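Local structure of peptidoglycan-recognition protein SA (Drosophila melanogaster, 1SXR) at residues A[144-149]-A[172-177]; A[113-118]-A[161-166]; A[71-76]-A[88-93]. The protein recognises peptidoglycan of Gram-positive bacteria and activates the Toll pathway of the innate immune response. All coordinates share one frame; numbering follows the deposited sequence. Where two conformers were deposited one is given.

How the interactions relate
Interactions 1 and 2 are neighbours, with centres about 17 Å apart, and they meet at Tyr164: Ala149 CB lies 3.4 Å from Tyr164 CD1, and Trp173 CZ2 lies 3.5 Å from Tyr164 OH. Their segments alternate along the chain, helix 161-167 following strand 145-149. Interaction 3 is formed earlier in the sequence, on the opposite side of the chain's centre, with its centre about 21 Å from that of interaction 1 and about 23 Å from that of interaction 2. Thr156, inferred to interact with peptidoglycan, provides a common reference: its side chain is about 10 Å from that of Ile148, 9 Å from that of Val116 and 8 Å from that of Tyr76.

Interaction 1. Residues A[144-149]-A[172-177]; sequences DYALIA and HWLSNP
The rings of Tyr145 and His172 form an offset stack, with centroids 3.8 Å apart and planes inclined by only 2°. Tyr145 CG sits between its backbone N and carbonyl carbon (chi1 70°), and His172 ND1 lies over the centre of the phenol ring. At its edge the same imidazole gives ND1-H to Tyr145 O, 2.7 Å away and in the ring plane. Alongside, a single beta bridge joins Leu147 to Trp173: Leu147 N donates to His172 O at 2.9 Å, and Leu174 N to Leu147 O at 3.0 Å. Leu147 O is also approached by Trp173 CA, in a CA-H...O contact, and by Trp173 CD1 at 3.2 Å. Trp173 NE1 is hydrogen-bonded to Gln152 OE1. On the buried side Ile148 CG2 reaches Pro177 CB at 3.9 Å. The solvent side is looser: Ala146 CB meets Leu174 CD2 at 3.9 Å, both residues being partly exposed, and Asp144 is exposed. The loop after helix 161-167 thus pairs along the edge of strand 145-149, one of the sheet's two outermost strands, that faces away from strand 35-42. In-plane donation at the edge and stacking on the face together fix the imidazole's rotation and imply a proton on ND1.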
# COMPACT_ATOMS: atom_id res chain seq x y z
N ASP A 144 7.57 -7.59 14.98
CA ASP A 144 6.95 -6.52 15.75
C ASP A 144 6.76 -5.22 14.96
O ASP A 144 6.88 -4.12 15.52
CB ASP A 144 7.73 -6.23 17.05
CG ASP A 144 9.19 -5.90 16.80
OD1 ASP A 144 9.72 -6.23 15.71
OD2 ASP A 144 9.89 -5.32 17.64
N TYR A 145 6.44 -5.35 13.67
CA TYR A 145 6.27 -4.17 12.82
C TYR A 145 5.23 -3.22 13.38
O TYR A 145 4.30 -3.64 14.08
CB TYR A 145 5.88 -4.57 11.39
CG TYR A 145 4.50 -5.13 11.25
CD1 TYR A 145 3.41 -4.30 11.03
CD2 TYR A 145 4.27 -6.50 11.34
CE1 TYR A 145 2.13 -4.81 10.90
CE2 TYR A 145 2.99 -7.02 11.21
CZ TYR A 145 1.93 -6.18 11.00
OH TYR A 145 0.65 -6.71 10.90
N ALA A 146 5.40 -1.93 13.07
CA ALA A 146 4.41 -0.90 13.42
C ALA A 146 3.50 -0.64 12.22
O ALA A 146 3.99 -0.49 11.10
CB ALA A 146 5.10 0.38 13.81
N LEU A 147 2.20 -0.59 12.48
CA LEU A 147 1.18 -0.26 11.47
C LEU A 147 0.73 1.18 11.68
O LEU A 147 0.32 1.57 12.78
CB LEU A 147 -0.02 -1.20 11.63
CG LEU A 147 -1.17 -0.99 10.63
CD1 LEU A 147 -0.76 -1.62 9.31
CD2 LEU A 147 -2.48 -1.61 11.12
N ILE A 148 0.80 1.99 10.63
CA ILE A 148 0.31 3.37 10.74
C ILE A 148 -0.50 3.77 9.51
O ILE A 148 -0.38 3.16 8.45
CB ILE A 148 1.46 4.38 10.91
CG1 ILE A 148 2.45 4.29 9.74
CG2 ILE A 148 2.24 4.12 12.19
CD1 ILE A 148 3.51 5.39 9.78
N ALA A 149 -1.33 4.79 9.69
CA ALA A 149 -2.02 5.48 8.60
C ALA A 149 -1.16 6.59 8.00
O ALA A 149 -0.43 7.29 8.70
CB ALA A 149 -3.34 6.08 9.11
N HIS A 172 -0.71 -4.18 16.19
CA HIS A 172 0.43 -3.52 15.55
C HIS A 172 0.20 -2.04 15.32
O HIS A 172 1.16 -1.33 15.05
CB HIS A 172 0.86 -4.20 14.22
CG HIS A 172 1.40 -5.58 14.38
ND1 HIS A 172 2.74 -5.85 14.56
CD2 HIS A 172 0.77 -6.79 14.38
CE1 HIS A 172 2.92 -7.16 14.66
NE2 HIS A 172 1.74 -7.75 14.56
N TRP A 173 -1.04 -1.55 15.43
CA TRP A 173 -1.22 -0.11 15.26
C TRP A 173 -0.39 0.70 16.26
O TRP A 173 -0.39 0.41 17.47
CB TRP A 173 -2.70 0.33 15.33
CG TRP A 173 -2.84 1.81 15.08
CD1 TRP A 173 -2.56 2.46 13.90
CD2 TRP A 173 -3.24 2.82 16.00
NE1 TRP A 173 -2.78 3.81 14.04
CE2 TRP A 173 -3.20 4.06 15.32
CE3 TRP A 173 -3.63 2.80 17.35
CZ2 TRP A 173 -3.53 5.27 15.93
CZ3 TRP A 173 -3.98 4.01 17.95
CH2 TRP A 173 -3.92 5.23 17.25
N LEU A 174 0.32 1.69 15.74
CA LEU A 174 1.18 2.58 16.50
C LEU A 174 0.58 3.98 16.55
O LEU A 174 0.39 4.62 15.52
CB LEU A 174 2.59 2.64 15.89
CG LEU A 174 3.60 3.60 16.51
CD1 LEU A 174 4.04 3.08 17.89
CD2 LEU A 174 4.82 3.79 15.63
N SER A 175 0.28 4.45 17.76
CA SER A 175 -0.42 5.72 17.92
C SER A 175 0.46 6.96 17.72
O SER A 175 -0.04 8.01 17.36
CB SER A 175 -1.11 5.79 19.29
OG SER A 175 -0.17 5.52 20.32
N ASN A 176 1.76 6.84 17.94
CA ASN A 176 2.63 8.01 17.95
C ASN A 176 3.88 7.90 17.09
O ASN A 176 5.00 8.05 17.60
CB ASN A 176 3.03 8.34 19.40
CG ASN A 176 4.02 7.34 19.98
OD1 ASN A 176 3.93 6.13 19.75
ND2 ASN A 176 4.98 7.86 20.75
N PRO A 177 3.74 7.68 15.79
CA PRO A 177 4.92 7.50 14.94
C PRO A 177 5.65 8.82 14.77
O PRO A 177 5.02 9.88 14.80
CB PRO A 177 4.32 7.07 13.59
CG PRO A 177 2.98 7.68 13.58
CD PRO A 177 2.48 7.60 15.02

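Interaction 2. Residues A[113-118]-A[161-166]; sequences GNFVDK and LTLYNE
Backbone carbonyls of Phe115 and Val116 face the first turn of helix 161-167: Thr162 N donates to Val116 O at 3.1 Å, and Leu163 N makes a weak, 3.4 Å bond to Phe115 O. The Thr162 hydroxyl adds a second grip on Val116 O. With OG1 anti to the carbonyl carbon and beside the backbone N (chi1 -67°), Thr162 OG1 donates to Val116 O at 2.8 Å, and both donors reach the oxygen from the same face of the carbonyl plane. The methyl branch of Thr162 goes elsewhere, CG2 resting 3.6 Å from Lys118 C. Phe115 and Leu163 lie side by side and point the same way, with Phe115 CB 3.8 Å from Leu163 CB. Leu163 CD2 is 4.1 Å from Phe115 CD2. The bend that presents the two carbonyls includes an Asx turn, in which Asn114 OD1 accepts from Val116 N at 3.3 Å. Because accepting carbonyls meet N-H groups of a first helical turn, the helix dipole is probably favourable to these bonds. Residues 113-118 lie in the loop between strand 106-111 and helix 122-137. They are tied to neighbouring parts by the salt bridge of Lys118 to Glu47, and Phe115 and Val116 pack on His42 at strand 35-42.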
# COMPACT_ATOMS: atom_id res chain seq x y z
N GLY A 113 -9.92 2.66 -3.75
CA GLY A 113 -11.23 3.28 -3.50
C GLY A 113 -11.10 4.45 -2.53
O GLY A 113 -9.98 4.88 -2.19
N ASN A 114 -12.24 5.00 -2.11
CA ASN A 114 -12.27 6.22 -1.31
C ASN A 114 -12.99 5.87 -0.04
O ASN A 114 -14.20 5.63 -0.04
CB ASN A 114 -13.05 7.30 -2.05
CG ASN A 114 -13.09 8.61 -1.29
OD1 ASN A 114 -12.80 8.65 -0.08
ND2 ASN A 114 -13.42 9.69 -2.00
N PHE A 115 -12.24 5.84 1.06
CA PHE A 115 -12.77 5.28 2.31
C PHE A 115 -12.87 6.34 3.42
O PHE A 115 -12.72 6.07 4.62
CB PHE A 115 -11.97 4.02 2.69
CG PHE A 115 -11.98 3.00 1.60
CD1 PHE A 115 -13.15 2.30 1.32
CD2 PHE A 115 -10.87 2.77 0.78
CE1 PHE A 115 -13.22 1.41 0.29
CE2 PHE A 115 -10.94 1.87 -0.24
CZ PHE A 115 -12.10 1.18 -0.49
N VAL A 116 -13.15 7.57 3.01
CA VAL A 116 -13.47 8.59 4.00
C VAL A 116 -14.74 8.22 4.77
O VAL A 116 -14.76 8.37 6.00
CB VAL A 116 -13.63 9.99 3.37
CG1 VAL A 116 -14.04 11.01 4.46
CG2 VAL A 116 -12.35 10.42 2.68
N ASP A 117 -15.75 7.71 4.07
CA ASP A 117 -17.12 7.55 4.61
C ASP A 117 -17.62 6.10 4.67
O ASP A 117 -18.77 5.85 5.09
CB ASP A 117 -18.15 8.35 3.77
CG ASP A 117 -17.97 9.86 3.86
OD1 ASP A 117 -17.70 10.38 4.97
OD2 ASP A 117 -18.14 10.63 2.88
N LYS A 118 -16.80 5.15 4.24
CA LYS A 118 -17.17 3.74 4.27
C LYS A 118 -15.90 2.92 4.39
O LYS A 118 -14.81 3.45 4.21
CB LYS A 118 -17.88 3.36 2.97
CG LYS A 118 -16.98 3.45 1.73
CD LYS A 118 -17.69 3.09 0.43
CE LYS A 118 -16.66 2.97 -0.72
NZ LYS A 118 -17.30 2.93 -2.06
N LEU A 161 -10.99 8.79 6.95
CA LEU A 161 -11.33 8.68 8.38
C LEU A 161 -11.96 7.35 8.78
O LEU A 161 -11.60 6.77 9.81
CB LEU A 161 -12.26 9.80 8.80
CG LEU A 161 -12.57 9.85 10.30
CD1 LEU A 161 -11.27 9.90 11.10
CD2 LEU A 161 -13.45 11.06 10.63
N THR A 162 -12.90 6.86 7.99
CA THR A 162 -13.59 5.61 8.35
C THR A 162 -12.62 4.43 8.37
O THR A 162 -12.65 3.56 9.25
CB THR A 162 -14.76 5.35 7.41
OG1 THR A 162 -15.76 6.37 7.63
CG2 THR A 162 -15.46 4.05 7.78
N LEU A 163 -11.73 4.40 7.39
CA LEU A 163 -10.75 3.33 7.35
C LEU A 163 -9.67 3.48 8.45
O LEU A 163 -9.23 2.50 9.04
CB LEU A 163 -10.16 3.23 5.95
CG LEU A 163 -9.05 2.19 5.71
CD1 LEU A 163 -9.40 0.80 6.23
CD2 LEU A 163 -8.73 2.14 4.21
N TYR A 164 -9.27 4.72 8.72
CA TYR A 164 -8.32 5.02 9.78
C TYR A 164 -8.87 4.52 11.10
O TYR A 164 -8.14 3.89 11.88
CB TYR A 164 -8.04 6.50 9.85
CG TYR A 164 -7.07 6.89 10.95
CD1 TYR A 164 -5.98 6.10 11.27
CD2 TYR A 164 -7.22 8.09 11.62
CE1 TYR A 164 -5.09 6.48 12.28
CE2 TYR A 164 -6.33 8.48 12.62
CZ TYR A 164 -5.27 7.67 12.94
OH TYR A 164 -4.40 8.06 13.93
N ASN A 165 -10.16 4.78 11.35
CA ASN A 165 -10.77 4.30 12.59
C ASN A 165 -10.72 2.79 12.71
O ASN A 165 -10.55 2.27 13.82
CB ASN A 165 -12.20 4.82 12.74
CG ASN A 165 -12.25 6.29 13.05
OD1 ASN A 165 -11.28 6.86 13.55
ND2 ASN A 165 -13.38 6.94 12.74
N GLU A 166 -10.88 2.08 11.60
CA GLU A 166 -10.76 0.63 11.58
C GLU A 166 -9.33 0.16 11.90
O GLU A 166 -9.15 -0.68 12.79
CB GLU A 166 -11.27 0.05 10.25
CG GLU A 166 -11.00 -1.44 10.01
CD GLU A 166 -11.77 -2.37 10.94
OE1 GLU A 166 -12.85 -2.00 11.45
OE2 GLU A 166 -11.30 -3.50 11.16

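Interaction 3. Residues A[71-76]-A[88-93]; sequences FNDISY and EGTGWG. With EDO (1,2-ethanediol), chain D.
Thr90, which has the most surface buried here, ties residues 88-93 to residues 71-76 through both its backbone and its side chain. The contact lies at the open end of a beta-hairpin of the amidase-like peptidoglycan-recognition fold: residues 71-76 lead into strand 78-80, and residues 88-93 leave its antiparallel partner, strand 86-88. Thr90 N donates to Tyr76 O at 2.9 Å, an almost straight bond (176° at the hydrogen) lying in the carbonyl plane. Its hydroxyl reaches two residues further back, to Ile74 O. Thr90 OG1 is anti to the carbonyl carbon and beside the backbone N (chi1 -81°), and it donates to Ile74 O at 2.8 Å, nearly along the C=O axis. Two acceptors two residues apart are thus held by one threonine.

Gly89 is the second most covered residue. It has no side chain, and a CB there would clash with Tyr76 O, so Gly89 CA can lie 3.5 Å from Tyr76 O in a CA-H...O contact. Ile74 comes next. Its side chain reaches Gly89, although the modelled approach of CG2 is doubtfully close, and it also packs on Met61 and His65 of helix 50-67. Asp73 braces the same loop: OD1 accepts from Ile74 N and from Gln62, while OD2 forms a salt bridge with Lys17. These partners would be expected to stabilise the buried carboxylate in its charged form.

Residues 71-76 are inferred to form part of the peptidoglycan-binding region. There an ethanediol, probably from the crystallisation liquor, shares a 2.8 Å hydrogen bond between its O2 and Ser75 OG, itself above the centre of the Tyr76 ring. On the Asp73 side of the contact, well away from the ethanediol, one water donates to Asp73 OD2 at 2.8 Å and to Thr90 O at 2.9 Å.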
# COMPACT_ATOMS: atom_id res chain seq x y z
N PHE A 71 7.62 9.35 -10.52
CA PHE A 71 8.02 8.24 -9.67
C PHE A 71 8.57 7.10 -10.55
O PHE A 71 8.32 7.06 -11.77
CB PHE A 71 6.83 7.69 -8.90
CG PHE A 71 6.16 8.67 -8.00
CD1 PHE A 71 6.84 9.77 -7.51
CD2 PHE A 71 4.85 8.43 -7.57
CE1 PHE A 71 6.20 10.67 -6.66
CE2 PHE A 71 4.20 9.32 -6.72
CZ PHE A 71 4.88 10.43 -6.28
N ASN A 72 9.27 6.17 -9.93
CA ASN A 72 9.86 5.07 -10.69
C ASN A 72 8.82 4.01 -11.02
O ASN A 72 8.98 3.25 -11.97
CB ASN A 72 11.03 4.45 -9.92
CG ASN A 72 12.27 5.32 -10.00
OD1 ASN A 72 12.54 5.91 -11.04
ND2 ASN A 72 12.98 5.44 -8.89
N ASP A 73 7.73 3.98 -10.25
CA ASP A 73 6.71 2.94 -10.40
C ASP A 73 5.44 3.46 -9.71
O ASP A 73 5.44 4.55 -9.10
CB ASP A 73 7.20 1.64 -9.75
CG ASP A 73 6.61 0.41 -10.37
OD1 ASP A 73 5.54 0.50 -11.02
OD2 ASP A 73 7.12 -0.73 -10.18
N ILE A 74 4.37 2.69 -9.81
CA ILE A 74 3.21 2.96 -8.96
C ILE A 74 3.69 3.16 -7.51
O ILE A 74 4.60 2.45 -7.03
CB ILE A 74 2.16 1.83 -9.10
CG1 ILE A 74 0.78 2.30 -8.64
CG2 ILE A 74 2.63 0.51 -8.58
CD1 ILE A 74 -0.32 1.55 -9.38
N SER A 75 3.14 4.16 -6.82
CA SER A 75 3.78 4.65 -5.59
C SER A 75 3.75 3.61 -4.46
O SER A 75 4.70 3.51 -3.65
CB SER A 75 3.11 5.93 -5.11
OG SER A 75 1.78 5.64 -4.71
N TYR A 76 2.66 2.86 -4.41
CA TYR A 76 2.42 1.92 -3.29
C TYR A 76 3.15 0.61 -3.51
O TYR A 76 3.33 0.19 -4.66
CB TYR A 76 0.91 1.62 -3.18
CG TYR A 76 0.06 2.86 -3.25
CD1 TYR A 76 0.01 3.74 -2.17
CD2 TYR A 76 -0.67 3.14 -4.37
CE1 TYR A 76 -0.77 4.91 -2.25
CE2 TYR A 76 -1.46 4.27 -4.46
CZ TYR A 76 -1.49 5.15 -3.40
OH TYR A 76 -2.28 6.29 -3.47
N GLU A 88 0.45 -6.48 -6.96
CA GLU A 88 1.80 -5.95 -6.79
C GLU A 88 1.92 -4.56 -7.40
O GLU A 88 1.62 -4.37 -8.58
CB GLU A 88 2.81 -6.88 -7.48
CG GLU A 88 4.26 -6.41 -7.32
CD GLU A 88 5.27 -7.32 -8.03
OE1 GLU A 88 5.05 -7.71 -9.21
OE2 GLU A 88 6.30 -7.64 -7.39
N GLY A 89 2.35 -3.59 -6.59
CA GLY A 89 2.72 -2.28 -7.12
C GLY A 89 4.23 -2.27 -7.26
O GLY A 89 4.82 -2.98 -8.09
N THR A 90 4.87 -1.48 -6.41
CA THR A 90 6.30 -1.50 -6.31
C THR A 90 6.83 -2.86 -5.86
O THR A 90 7.91 -3.27 -6.25
CB THR A 90 6.71 -0.35 -5.38
OG1 THR A 90 6.70 0.89 -6.13
CG2 THR A 90 8.13 -0.51 -4.94
N GLY A 91 6.04 -3.58 -5.05
CA GLY A 91 6.42 -4.92 -4.59
C GLY A 91 7.23 -5.01 -3.30
O GLY A 91 7.67 -3.99 -2.77
N TRP A 92 7.41 -6.22 -2.78
CA TRP A 92 8.18 -6.36 -1.54
C TRP A 92 9.62 -5.93 -1.70
O TRP A 92 10.28 -6.27 -2.70
CB TRP A 92 8.24 -7.82 -1.08
CG TRP A 92 7.02 -8.40 -0.45
CD1 TRP A 92 6.34 -9.52 -0.87
CD2 TRP A 92 6.32 -7.93 0.73
NE1 TRP A 92 5.27 -9.76 -0.04
CE2 TRP A 92 5.24 -8.82 0.95
CE3 TRP A 92 6.52 -6.89 1.64
CZ2 TRP A 92 4.35 -8.68 2.01
CZ3 TRP A 92 5.63 -6.75 2.71
CH2 TRP A 92 4.55 -7.64 2.87
N GLY A 93 10.14 -5.23 -0.69
CA GLY A 93 11.58 -4.97 -0.59
C GLY A 93 12.13 -3.92 -1.52
O GLY A 93 13.35 -3.78 -1.67
C1 EDO D . 0.34 9.54 -5.53
O1 EDO D . 0.95 10.60 -4.77
C2 EDO D . -0.12 8.43 -4.59
O2 EDO D . 0.94 8.06 -3.70
O HOH W 1 9.08 -1.77 -8.46